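Local coordinates for ScaE cell-surface anchored scaffoldin protein (Ruminococcus flavefaciens, PDB 2ZF9) that probably anchors cellulosome components at the bacterial cell surface, with the type III cohesin module described here binding dockerin modules, at residues 25-30 and 168-173; 69-74 and 108-113; 75-80 and 132-137; 91-96 and 124-129. All coordinates share one frame; numbering follows the deposited sequence.

Interaction 1: 25-30 and 168-173; sequences VASSPV and GLLMQA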
loop_
_atom_site.group_PDB
_atom_site.type_symbol
_atom_site.label_atom_id
_atom_site.label_comp_id
_atom_site.label_asym_id
_atom_site.label_seq_id
_atom_site.Cartn_x
_atom_site.Cartn_y
_atom_site.Cartn_z
ATOM N N VAL A 25 15.845 0.987 14.984
ATOM C CA VAL A 25 14.930 0.436 13.966
ATOM C C VAL A 25 15.596 -0.666 13.165
ATOM O O VAL A 25 14.972 -1.651 12.842
ATOM C CB VAL A 25 14.393 1.536 13.032
ATOM C CG1 VAL A 25 13.494 0.928 11.905
ATOM C CG2 VAL A 25 13.629 2.576 13.851
ATOM N N ALA A 26 16.883 -0.512 12.866
ATOM C CA ALA A 26 17.573 -1.489 12.021
ATOM C C ALA A 26 17.768 -2.845 12.730
ATOM O O ALA A 26 18.087 -3.827 12.072
ATOM C CB ALA A 26 18.920 -0.909 11.536
ATOM N N SER A 27 17.576 -2.888 14.057
ATOM C CA SER A 27 17.594 -4.139 14.820
ATOM C C SER A 27 16.242 -4.886 14.771
ATOM O O SER A 27 16.098 -5.949 15.383
ATOM C CB SER A 27 17.964 -3.898 16.300
ATOM O OG SER A 27 16.864 -3.297 17.026
ATOM N N SER A 28 15.246 -4.333 14.082
ATOM C CA SER A 28 13.919 -4.974 14.077
ATOM C C SER A 28 14.009 -6.437 13.676
ATOM O O SER A 28 14.481 -6.729 12.594
ATOM C CB SER A 28 12.943 -4.242 13.146
ATOM O OG SER A 28 11.670 -4.877 13.220
ATOM N N PRO A 29 13.566 -7.374 14.540
ATOM C CA PRO A 29 13.606 -8.775 14.100
ATOM C C PRO A 29 12.728 -9.005 12.847
ATOM O O PRO A 29 13.108 -9.770 11.956
ATOM C CB PRO A 29 13.064 -9.558 15.306
ATOM C CG PRO A 29 13.167 -8.643 16.455
ATOM C CD PRO A 29 13.110 -7.232 15.936
ATOM N N VAL A 30 11.584 -8.318 12.760
ATOM C CA VAL A 30 10.689 -8.489 11.600
ATOM C C VAL A 30 10.800 -7.210 10.755
ATOM O O VAL A 30 10.672 -6.091 11.284
ATOM C CB VAL A 30 9.224 -8.733 12.000
ATOM C CG1 VAL A 30 8.351 -8.977 10.748
ATOM C CG2 VAL A 30 9.102 -9.908 12.953
ATOM N N GLY A 168 6.326 -5.567 17.778
ATOM C CA GLY A 168 5.296 -4.954 16.946
ATOM C C GLY A 168 5.691 -3.519 16.637
ATOM O O GLY A 168 5.565 -3.065 15.506
ATOM N N LEU A 169 6.181 -2.797 17.634
ATOM C CA LEU A 169 6.576 -1.373 17.400
ATOM C C LEU A 169 7.746 -1.220 16.447
ATOM O O LEU A 169 7.803 -0.247 15.673
ATOM C CB LEU A 169 6.935 -0.652 18.683
ATOM C CG LEU A 169 5.802 -0.415 19.659
ATOM C CD1 LEU A 169 6.218 0.674 20.632
ATOM C CD2 LEU A 169 4.527 -0.022 18.963
ATOM N N LEU A 170 8.709 -2.143 16.572
ATOM C CA LEU A 170 9.904 -2.130 15.744
ATOM C C LEU A 170 9.559 -2.452 14.296
ATOM O O LEU A 170 10.105 -1.847 13.386
ATOM C CB LEU A 170 10.927 -3.178 16.237
ATOM C CG LEU A 170 11.800 -2.748 17.424
ATOM C CD1 LEU A 170 12.582 -3.953 18.003
ATOM C CD2 LEU A 170 12.781 -1.618 17.049
HETATM N N MSE A 171 8.712 -3.470 14.084
HETATM C CA MSE A 171 8.355 -3.845 12.720
HETATM C C MSE A 171 7.554 -2.695 12.083
HETATM O O MSE A 171 7.682 -2.447 10.893
HETATM C CB MSE A 171 7.573 -5.175 12.704
HETATM C CG MSE A 171 6.127 -5.055 13.067
HETATM SE SE MSE A 171 5.099 -6.752 12.741
HETATM C CE MSE A 171 5.790 -7.410 11.381
ATOM N N GLN A 172 6.720 -2.006 12.868
ATOM C CA GLN A 172 5.991 -0.846 12.316
ATOM C C GLN A 172 6.956 0.287 11.927
ATOM O O GLN A 172 6.821 0.891 10.865
ATOM C CB GLN A 172 5.002 -0.293 13.340
ATOM C CG GLN A 172 4.094 0.805 12.793
ATOM C CD GLN A 172 2.912 1.009 13.710
ATOM O OE1 GLN A 172 1.975 0.224 13.702
ATOM N NE2 GLN A 172 2.982 2.037 14.536
ATOM N N ALA A 173 7.887 0.613 12.824
ATOM C CA ALA A 173 8.872 1.642 12.547
ATOM C C ALA A 173 9.674 1.253 11.306
ATOM O O ALA A 173 9.907 2.098 10.439
ATOM C CB ALA A 173 9.801 1.840 13.760
#
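Ser28 and Leu170 meet where a loop leans against one side of a helix. Ser28 OG lies 3.5 Å from Leu170 CB, near the root of that side chain. OG is anti to the backbone N of Ser28 (chi1 -178°), and this sets it beside the Leu170-Met171 peptide. Ser28 OG is 3.4 Å from Met171 N, but the angle is too poor for a hydrogen bond. Within the loop the hydroxyl donates to Val30 O, though the modelled length is doubtfully short.

Val30 and Met171, a selenomethionine, lie side by side and point the same way. Met171 CA makes a CA-H...O contact of 3.5 Å with Val30 O. The model brings the methyls of this pair too close, so the exact fit there is doubtful. Further along the helix, Val25 CG2 rests 3.9 Å from Ala173 CB. Ser28, Val30, Leu170, Met171 and Ala173 are all buried.

The solvent side is looser. Exposed Pro29 crosses Leu170 at about a right angle, with Pro29 CD 3.9 Å from Leu170 CD1. Exposed Ser27 approaches with OG 4.4 Å from Leu170 CD2, and that hydroxyl is bonded to Asp24 O.

The loop belongs to the link between strands 14-15 and 33-41. It covers one flank of helix 166-178. Strand 158-160 lies against the helix too: Phe159 touches Met171, and its backbone N bonds to Gln172 OE1.

Interaction 2: 69-74 and 108-113; sequences LHIQFD and NSFFTA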
loop_
_atom_site.group_PDB
_atom_site.type_symbol
_atom_site.label_atom_id
_atom_site.label_comp_id
_atom_site.label_asym_id
_atom_site.label_seq_id
_atom_site.Cartn_x
_atom_site.Cartn_y
_atom_site.Cartn_z
ATOM N N LEU A 69 -3.551 1.453 6.390
ATOM C CA LEU A 69 -2.663 1.849 5.295
ATOM C C LEU A 69 -3.380 2.757 4.333
ATOM O O LEU A 69 -4.411 2.363 3.761
ATOM C CB LEU A 69 -2.109 0.626 4.585
ATOM C CG LEU A 69 -1.228 -0.309 5.436
ATOM C CD1 LEU A 69 -0.982 -1.590 4.655
ATOM C CD2 LEU A 69 0.123 0.345 5.781
ATOM N N HIS A 70 -2.857 3.978 4.174
ATOM C CA HIS A 70 -3.440 4.924 3.237
ATOM C C HIS A 70 -2.699 4.831 1.921
ATOM O O HIS A 70 -1.472 4.901 1.876
ATOM C CB HIS A 70 -3.333 6.358 3.756
ATOM C CG HIS A 70 -4.299 6.673 4.855
ATOM N ND1 HIS A 70 -3.989 6.505 6.186
ATOM C CD2 HIS A 70 -5.554 7.190 4.821
ATOM C CE1 HIS A 70 -5.012 6.890 6.931
ATOM N NE2 HIS A 70 -5.975 7.319 6.124
ATOM N N ILE A 71 -3.444 4.675 0.836
ATOM C CA ILE A 71 -2.813 4.613 -0.466
ATOM C C ILE A 71 -3.211 5.885 -1.196
ATOM O O ILE A 71 -4.391 6.211 -1.264
ATOM C CB ILE A 71 -3.319 3.354 -1.247
ATOM C CG1 ILE A 71 -2.841 2.096 -0.497
ATOM C CG2 ILE A 71 -2.832 3.369 -2.727
ATOM C CD1 ILE A 71 -3.484 0.851 -0.984
ATOM N N GLN A 72 -2.228 6.607 -1.715
ATOM C CA GLN A 72 -2.539 7.830 -2.456
ATOM C C GLN A 72 -1.949 7.704 -3.855
ATOM O O GLN A 72 -0.974 6.966 -4.050
ATOM C CB GLN A 72 -1.974 9.069 -1.755
ATOM C CG GLN A 72 -0.486 9.082 -1.666
ATOM C CD GLN A 72 0.031 10.297 -0.924
ATOM O OE1 GLN A 72 -0.691 10.914 -0.108
ATOM N NE2 GLN A 72 1.289 10.638 -1.177
ATOM N N PHE A 73 -2.545 8.408 -4.809
ATOM C CA PHE A 73 -2.101 8.284 -6.200
ATOM C C PHE A 73 -2.186 9.635 -6.934
ATOM O O PHE A 73 -2.901 10.555 -6.527
ATOM C CB PHE A 73 -2.929 7.220 -6.934
ATOM C CG PHE A 73 -4.422 7.335 -6.683
ATOM C CD1 PHE A 73 -5.043 6.581 -5.654
ATOM C CD2 PHE A 73 -5.225 8.188 -7.476
ATOM C CE1 PHE A 73 -6.420 6.692 -5.405
ATOM C CE2 PHE A 73 -6.606 8.296 -7.245
ATOM C CZ PHE A 73 -7.213 7.531 -6.189
ATOM N N ASP A 74 -1.444 9.719 -8.020
ATOM C CA ASP A 74 -1.473 10.891 -8.909
ATOM C C ASP A 74 -2.934 11.303 -9.126
ATOM O O ASP A 74 -3.735 10.485 -9.573
ATOM C CB ASP A 74 -0.850 10.466 -10.255
ATOM C CG ASP A 74 -0.502 11.651 -11.132
ATOM O OD1 ASP A 74 0.699 11.819 -11.451
ATOM O OD2 ASP A 74 -1.430 12.412 -11.444
ATOM N N ASN A 108 -7.928 11.667 -4.130
ATOM C CA ASN A 108 -6.810 10.886 -4.669
ATOM C C ASN A 108 -6.187 9.911 -3.641
ATOM O O ASN A 108 -4.996 9.646 -3.679
ATOM C CB ASN A 108 -5.754 11.799 -5.316
ATOM C CG ASN A 108 -4.948 12.542 -4.294
ATOM O OD1 ASN A 108 -5.506 13.057 -3.332
ATOM N ND2 ASN A 108 -3.627 12.558 -4.457
ATOM N N SER A 109 -7.007 9.338 -2.759
ATOM C CA SER A 109 -6.486 8.405 -1.750
ATOM C C SER A 109 -7.622 7.577 -1.141
ATOM O O SER A 109 -8.779 8.033 -1.079
ATOM C CB SER A 109 -5.729 9.175 -0.643
ATOM O OG SER A 109 -6.606 9.921 0.177
ATOM N N PHE A 110 -7.273 6.390 -0.657
ATOM C CA PHE A 110 -8.216 5.591 0.123
ATOM C C PHE A 110 -7.495 4.931 1.308
ATOM O O PHE A 110 -6.269 4.889 1.387
ATOM C CB PHE A 110 -8.983 4.561 -0.771
ATOM C CG PHE A 110 -8.105 3.504 -1.405
ATOM C CD1 PHE A 110 -7.428 3.765 -2.614
ATOM C CD2 PHE A 110 -7.965 2.243 -0.813
ATOM C CE1 PHE A 110 -6.615 2.816 -3.229
ATOM C CE2 PHE A 110 -7.152 1.253 -1.422
ATOM C CZ PHE A 110 -6.478 1.519 -2.629
ATOM N N PHE A 111 -8.278 4.451 2.242
ATOM C CA PHE A 111 -7.741 3.898 3.471
ATOM C C PHE A 111 -8.127 2.438 3.561
ATOM O O PHE A 111 -9.278 2.055 3.246
ATOM C CB PHE A 111 -8.287 4.668 4.684
ATOM C CG PHE A 111 -7.860 4.089 6.024
ATOM C CD1 PHE A 111 -6.506 4.054 6.388
ATOM C CD2 PHE A 111 -8.812 3.621 6.920
ATOM C CE1 PHE A 111 -6.099 3.544 7.644
ATOM C CE2 PHE A 111 -8.449 3.112 8.165
ATOM C CZ PHE A 111 -7.107 3.078 8.546
ATOM N N THR A 112 -7.168 1.620 3.979
ATOM C CA THR A 112 -7.434 0.188 4.212
ATOM C C THR A 112 -7.049 -0.152 5.640
ATOM O O THR A 112 -6.124 0.449 6.185
ATOM C CB THR A 112 -6.606 -0.711 3.262
ATOM O OG1 THR A 112 -5.192 -0.502 3.512
ATOM C CG2 THR A 112 -6.986 -0.425 1.760
ATOM N N ALA A 113 -7.726 -1.128 6.250
ATOM C CA ALA A 113 -7.429 -1.515 7.652
ATOM C C ALA A 113 -7.703 -3.002 7.813
ATOM O O ALA A 113 -8.579 -3.547 7.151
ATOM C CB ALA A 113 -8.289 -0.703 8.685
#
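Phe73 lays its ring over the backbone of Asn108, at the end of two antiparallel strands. In Phe73 the bond from CB sets CG between the backbone N and the carbonyl carbon (chi1 46°). Phe73 CG and CD1 look onto Asn108 O, which sits 3.6 Å above the ring plane, over its centre. Phe73 CE1 reaches Asn108 C at 3.7 Å, and the ring edge here also meets Phe110 CD1. The tip, Phe73 CZ, is 3.6 Å from Asn108 C, while CE2 faces Asn108 CA. An alanine in place of Phe73 would probably leave the Asn108 peptide without its cover and open a gap beside the Phe110 ring.

Phe110 in turn receives Ile71 CB over one face, a CH-pi contact of 4.1 Å to the ring centroid. On the other face of the sheet, Phe111 CD1 stands over the centre of the His70 ring, with the ring planes at 34°. His70 ND1 is held by Asp157 OD1.

Backbone bonds join Leu69 to Thr112 and Ile71 to Phe110. Thr112 OG1 adds a second bond to Leu69 O, at 3.0 Å, beside that from Thr112 N. At the other end Phe73 N bonds to Asn108 O, and Asn108 ND2 returns a bond of 3.0 Å to Phe73 O. Asn108 ND2 thus extends the backbone pairing of this jelly-roll sheet, while Ile71 and Phe110 make one face apolar and His70 with Phe111 put rings on the other.

Interaction 3: 75-80 and 132-137; sequences PKLKLI and QVPADA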
loop_
_atom_site.group_PDB
_atom_site.type_symbol
_atom_site.label_atom_id
_atom_site.label_comp_id
_atom_site.label_asym_id
_atom_site.label_seq_id
_atom_site.Cartn_x
_atom_site.Cartn_y
_atom_site.Cartn_z
ATOM N N PRO A 75 -3.295 12.575 -8.824
ATOM C CA PRO A 75 -4.677 13.054 -8.951
ATOM C C PRO A 75 -5.248 12.926 -10.385
ATOM O O PRO A 75 -6.439 12.984 -10.573
ATOM C CB PRO A 75 -4.581 14.537 -8.550
ATOM C CG PRO A 75 -3.317 14.670 -7.832
ATOM C CD PRO A 75 -2.385 13.656 -8.398
ATOM N N LYS A 76 -4.403 12.713 -11.381
ATOM C CA LYS A 76 -4.911 12.468 -12.733
ATOM C C LYS A 76 -5.502 11.074 -12.906
ATOM O O LYS A 76 -6.200 10.809 -13.902
ATOM C CB LYS A 76 -3.785 12.634 -13.762
ATOM C CG LYS A 76 -3.472 14.080 -14.039
ATOM C CD LYS A 76 -2.196 14.219 -14.841
ATOM C CE LYS A 76 -1.946 15.687 -15.076
ATOM N NZ LYS A 76 -0.696 15.908 -15.834
ATOM N N LEU A 77 -5.166 10.164 -11.992
ATOM C CA LEU A 77 -5.725 8.790 -12.038
ATOM C C LEU A 77 -7.049 8.794 -11.322
ATOM O O LEU A 77 -7.276 9.642 -10.473
ATOM C CB LEU A 77 -4.793 7.784 -11.355
ATOM C CG LEU A 77 -3.373 7.553 -11.895
ATOM C CD1 LEU A 77 -2.630 6.535 -11.000
ATOM C CD2 LEU A 77 -3.416 7.042 -13.337
ATOM N N LYS A 78 -7.927 7.857 -11.659
ATOM C CA LYS A 78 -9.221 7.747 -10.991
ATOM C C LYS A 78 -9.388 6.348 -10.409
ATOM O O LYS A 78 -9.169 5.368 -11.125
ATOM C CB LYS A 78 -10.327 7.994 -12.014
ATOM C CG LYS A 78 -11.726 8.134 -11.440
ATOM C CD LYS A 78 -12.747 8.224 -12.622
ATOM C CE LYS A 78 -14.205 8.084 -12.162
ATOM N NZ LYS A 78 -15.053 7.595 -13.285
ATOM N N LEU A 79 -9.780 6.269 -9.145
ATOM C CA LEU A 79 -10.083 4.988 -8.473
ATOM C C LEU A 79 -11.434 4.473 -8.940
ATOM O O LEU A 79 -12.452 5.154 -8.796
ATOM C CB LEU A 79 -10.092 5.151 -6.954
ATOM C CG LEU A 79 -10.322 3.898 -6.080
ATOM C CD1 LEU A 79 -9.159 2.878 -6.182
ATOM C CD2 LEU A 79 -10.485 4.335 -4.648
ATOM N N ILE A 80 -11.440 3.260 -9.469
ATOM C CA ILE A 80 -12.651 2.665 -10.011
ATOM C C ILE A 80 -13.279 1.602 -9.062
ATOM O O ILE A 80 -12.739 0.516 -8.941
ATOM C CB ILE A 80 -12.370 2.038 -11.376
ATOM C CG1 ILE A 80 -11.720 3.057 -12.348
ATOM C CG2 ILE A 80 -13.647 1.414 -11.982
ATOM C CD1 ILE A 80 -12.542 4.381 -12.544
ATOM N N GLN A 132 -7.790 4.087 -13.100
ATOM C CA GLN A 132 -7.929 4.360 -14.517
ATOM C C GLN A 132 -7.024 5.527 -14.986
ATOM O O GLN A 132 -6.974 6.598 -14.386
ATOM C CB GLN A 132 -9.404 4.571 -14.892
ATOM C CG GLN A 132 -9.618 4.817 -16.414
ATOM C CD GLN A 132 -11.088 4.978 -16.775
ATOM O OE1 GLN A 132 -11.853 5.576 -16.023
ATOM N NE2 GLN A 132 -11.486 4.443 -17.942
ATOM N N VAL A 133 -6.295 5.265 -16.050
ATOM C CA VAL A 133 -5.341 6.202 -16.660
ATOM C C VAL A 133 -6.120 7.233 -17.490
ATOM O O VAL A 133 -7.146 6.898 -18.081
ATOM C CB VAL A 133 -4.387 5.379 -17.540
ATOM C CG1 VAL A 133 -3.435 6.257 -18.341
ATOM C CG2 VAL A 133 -3.609 4.384 -16.671
ATOM N N PRO A 134 -5.690 8.505 -17.482
ATOM C CA PRO A 134 -6.473 9.518 -18.240
ATOM C C PRO A 134 -6.447 9.362 -19.765
ATOM O O PRO A 134 -5.564 8.713 -20.327
ATOM C CB PRO A 134 -5.818 10.843 -17.845
ATOM C CG PRO A 134 -4.439 10.470 -17.362
ATOM C CD PRO A 134 -4.562 9.108 -16.742
ATOM N N ALA A 135 -7.423 9.972 -20.432
ATOM C CA ALA A 135 -7.552 9.835 -21.879
ATOM C C ALA A 135 -6.352 10.484 -22.609
ATOM O O ALA A 135 -6.028 10.118 -23.736
ATOM C CB ALA A 135 -8.906 10.415 -22.358
ATOM N N ASP A 136 -5.640 11.382 -21.938
ATOM C CA ASP A 136 -4.542 12.095 -22.589
ATOM C C ASP A 136 -3.166 11.482 -22.370
ATOM O O ASP A 136 -2.168 12.090 -22.743
ATOM C CB ASP A 136 -4.554 13.588 -22.180
ATOM C CG ASP A 136 -4.293 13.803 -20.692
ATOM O OD1 ASP A 136 -4.442 12.841 -19.907
ATOM O OD2 ASP A 136 -3.944 14.946 -20.305
ATOM N N ALA A 137 -3.102 10.292 -21.768
ATOM C CA ALA A 137 -1.822 9.661 -21.472
ATOM C C ALA A 137 -0.946 9.550 -22.721
ATOM O O ALA A 137 -1.437 9.149 -23.795
ATOM C CB ALA A 137 -2.034 8.270 -20.855
HETATM O O HOH W 1 -7.998 9.099 -15.125
HETATM O O HOH W 2 -14.428 5.863 -15.711
#
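Ile80 lies over the base of the Gln132 side chain, the two chains crossing obliquely. Ile80 CG1 is 3.8 Å from Gln132 CB, and Ile80 CD1 is 3.7 Å from Gln132 OE1. Gln132 CG is anti to the backbone N (chi1 -178°), and the chain runs out extended beyond it. Its amide is tied at both ends: NE2 donates to Asn48 O, and OE1 accepts from a water that also takes a bond from Lys78 NZ. An alanine in place of Ile80 would probably uncover Gln132 CB and one side of OE1, leaving the amide less firmly packed.

Lys78 and Gln132 form an antiparallel hydrogen-bonded pair. Gln132 N donates to Lys78 O at 2.7 Å. The return bond, from Lys78 N to Gln132 O, is longer at 3.2 Å. A second water donates to both Lys76 O and Gln132 O, continuing the link beyond the paired residues.

Leu77 turns its CD2 to the start of the loop after strand 124-132, 3.9 Å from Val133 CA and 4.1 Å from Pro134 CD. Its side chain also touches Leu131, Val145 and Ile185. Pro134 begins a type I turn that ends at Ala137.

The chemistry is divided. One short strand pair and two waters serve the polar groups near the surface, while Leu77 joins the apolar core.

Interaction 4: 91-96 and 124-129; sequences GRAARL and GVLWSF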
loop_
_atom_site.group_PDB
_atom_site.type_symbol
_atom_site.label_atom_id
_atom_site.label_comp_id
_atom_site.label_asym_id
_atom_site.label_seq_id
_atom_site.Cartn_x
_atom_site.Cartn_y
_atom_site.Cartn_z
ATOM N N GLY A 91 -6.692 -9.486 -0.626
ATOM C CA GLY A 91 -6.077 -10.612 -1.342
ATOM C C GLY A 91 -5.659 -11.729 -0.396
ATOM O O GLY A 91 -6.001 -11.734 0.818
ATOM N N ARG A 92 -4.882 -12.655 -0.933
ATOM C CA ARG A 92 -4.421 -13.834 -0.182
ATOM C C ARG A 92 -3.630 -13.537 1.068
ATOM O O ARG A 92 -3.717 -14.296 2.014
ATOM C CB ARG A 92 -3.593 -14.772 -1.068
ATOM C CG ARG A 92 -4.462 -15.607 -1.984
ATOM C CD ARG A 92 -3.812 -16.955 -2.283
ATOM N NE ARG A 92 -4.454 -17.999 -1.492
ATOM C CZ ARG A 92 -3.830 -18.825 -0.663
ATOM N NH1 ARG A 92 -2.512 -18.789 -0.513
ATOM N NH2 ARG A 92 -4.541 -19.711 -0.004
ATOM N N ALA A 93 -2.836 -12.463 1.084
ATOM C CA ALA A 93 -2.112 -12.111 2.312
ATOM C C ALA A 93 -3.050 -11.881 3.511
ATOM O O ALA A 93 -2.650 -12.073 4.651
ATOM C CB ALA A 93 -1.232 -10.871 2.083
ATOM N N ALA A 94 -4.269 -11.403 3.250
ATOM C CA ALA A 94 -5.231 -11.096 4.315
ATOM C C ALA A 94 -6.270 -12.202 4.570
ATOM O O ALA A 94 -7.249 -11.982 5.281
ATOM C CB ALA A 94 -5.931 -9.744 4.029
ATOM N N ARG A 95 -6.057 -13.390 3.994
ATOM C CA ARG A 95 -7.128 -14.423 3.928
ATOM C C ARG A 95 -7.552 -14.917 5.296
ATOM O O ARG A 95 -8.706 -15.286 5.478
ATOM C CB ARG A 95 -6.726 -15.623 3.043
ATOM C CG ARG A 95 -5.503 -16.380 3.572
ATOM C CD ARG A 95 -5.108 -17.486 2.591
ATOM N NE ARG A 95 -3.997 -18.321 3.060
ATOM C CZ ARG A 95 -2.710 -18.016 2.924
ATOM N NH1 ARG A 95 -2.329 -16.860 2.352
ATOM N NH2 ARG A 95 -1.797 -18.874 3.335
ATOM N N LEU A 96 -6.637 -14.905 6.269
ATOM C CA LEU A 96 -6.967 -15.321 7.632
ATOM C C LEU A 96 -7.300 -14.159 8.563
ATOM O O LEU A 96 -7.794 -14.387 9.663
ATOM C CB LEU A 96 -5.804 -16.097 8.258
ATOM C CG LEU A 96 -5.237 -17.262 7.440
ATOM C CD1 LEU A 96 -4.105 -17.902 8.248
ATOM C CD2 LEU A 96 -6.348 -18.278 7.051
ATOM N N GLY A 124 2.188 -11.875 0.481
ATOM C CA GLY A 124 1.413 -11.932 -0.749
ATOM C C GLY A 124 0.587 -10.666 -0.938
ATOM O O GLY A 124 0.858 -9.626 -0.310
ATOM N N VAL A 125 -0.432 -10.741 -1.780
ATOM C CA VAL A 125 -1.266 -9.557 -2.070
ATOM C C VAL A 125 -2.231 -9.261 -0.897
ATOM O O VAL A 125 -3.087 -10.092 -0.543
ATOM C CB VAL A 125 -2.113 -9.747 -3.363
ATOM C CG1 VAL A 125 -3.080 -8.563 -3.572
ATOM C CG2 VAL A 125 -1.212 -9.855 -4.577
ATOM N N LEU A 126 -2.101 -8.069 -0.313
ATOM C CA LEU A 126 -2.985 -7.658 0.755
ATOM C C LEU A 126 -4.265 -7.030 0.182
ATOM O O LEU A 126 -5.402 -7.370 0.613
ATOM C CB LEU A 126 -2.237 -6.701 1.706
ATOM C CG LEU A 126 -2.824 -6.428 3.089
ATOM C CD1 LEU A 126 -2.671 -7.646 3.961
ATOM C CD2 LEU A 126 -2.171 -5.166 3.760
ATOM N N TRP A 127 -4.099 -6.103 -0.777
ATOM C CA TRP A 127 -5.256 -5.437 -1.376
ATOM C C TRP A 127 -5.055 -5.317 -2.861
ATOM O O TRP A 127 -3.927 -5.095 -3.331
ATOM C CB TRP A 127 -5.460 -4.040 -0.798
ATOM C CG TRP A 127 -5.856 -4.048 0.593
ATOM C CD1 TRP A 127 -5.041 -3.833 1.696
ATOM C CD2 TRP A 127 -7.180 -4.245 1.098
ATOM N NE1 TRP A 127 -5.788 -3.934 2.840
ATOM C CE2 TRP A 127 -7.101 -4.176 2.504
ATOM C CE3 TRP A 127 -8.431 -4.484 0.491
ATOM C CZ2 TRP A 127 -8.234 -4.321 3.335
ATOM C CZ3 TRP A 127 -9.551 -4.630 1.313
ATOM C CH2 TRP A 127 -9.444 -4.538 2.720
ATOM N N SER A 128 -6.145 -5.503 -3.601
ATOM C CA SER A 128 -6.142 -5.252 -5.012
ATOM C C SER A 128 -7.157 -4.121 -5.309
ATOM O O SER A 128 -8.189 -4.021 -4.658
ATOM C CB SER A 128 -6.516 -6.581 -5.706
ATOM O OG SER A 128 -6.838 -6.354 -7.031
ATOM N N PHE A 129 -6.886 -3.290 -6.306
ATOM C CA PHE A 129 -7.745 -2.137 -6.612
ATOM C C PHE A 129 -7.473 -1.690 -8.049
ATOM O O PHE A 129 -6.484 -2.107 -8.659
ATOM C CB PHE A 129 -7.524 -0.957 -5.612
ATOM C CG PHE A 129 -6.064 -0.506 -5.488
ATOM C CD1 PHE A 129 -5.149 -1.261 -4.753
ATOM C CD2 PHE A 129 -5.618 0.670 -6.132
ATOM C CE1 PHE A 129 -3.817 -0.836 -4.614
ATOM C CE2 PHE A 129 -4.282 1.098 -5.999
ATOM C CZ PHE A 129 -3.386 0.329 -5.248
#
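Leu126 points its CD1 at two alanine methyls of the opposing turn. Leu126 CD1 is 3.9 Å from Ala94 CB and 4.0 Å from Ala93 CB. Leu126 CG is anti to the backbone N (chi1 -164°), and chi2, at 72°, then sets CD1 toward the alanines. The CA-CB bond itself leads away from the turn, and the end of the side chain comes back to it.

Ala93 CB also faces the strand backbone, 3.3 Å from Val125 O and 3.4 Å from Gly124 O. Its own N donates to Val125 O at 2.9 Å, from above the carbonyl plane. Gly91 N makes a straighter bond to Leu126 O (2.8 Å), and this donor too stands well above the plane of its acceptor. Gly91 has no room for a side chain, since a CB there would clash with Val125 O. Gly124, at a positive phi of 114°, has backbone angles that would jam a CB against the preceding carbonyl oxygen.

On the outer side of the turn two arginines overlap. Arg92 NH1 lies 3.4 Å above the guanidinium plane of Arg95, over its centre. Arg95 NH1 donates to Arg92 O, which also accepts from Arg95 N on the opposite face of its plane. The carbonyl's partial negative charge may slightly offset the like charges.

The short 3-10 turn follows strand 89-90 and lies along the start of strand 124-132. On the strand's other side Leu126 and Trp127 both face Leu55. That arrangement is a classic beta bulge.

How the interactions relate
Interactions 2, 3 and 4 form a connected group in the beta framework of the cohesin module, while interaction 1 stands apart. The segments of interaction 1 enclose all the others along the chain. Its centre is about 36 Å from that of interaction 3, on the opposite side of the module's centre. Interaction 2 lies between 3 and 4, about 15 Å from each, centre to centre. Strand 124-132 links interactions 3 and 4, and interaction 4 is nested within the loop closed by 3. Phe110 packs on both Leu79 and Phe129, joining all three contacts in one apolar core. Interaction 1 instead ties helix 166-178 to the N-terminal region.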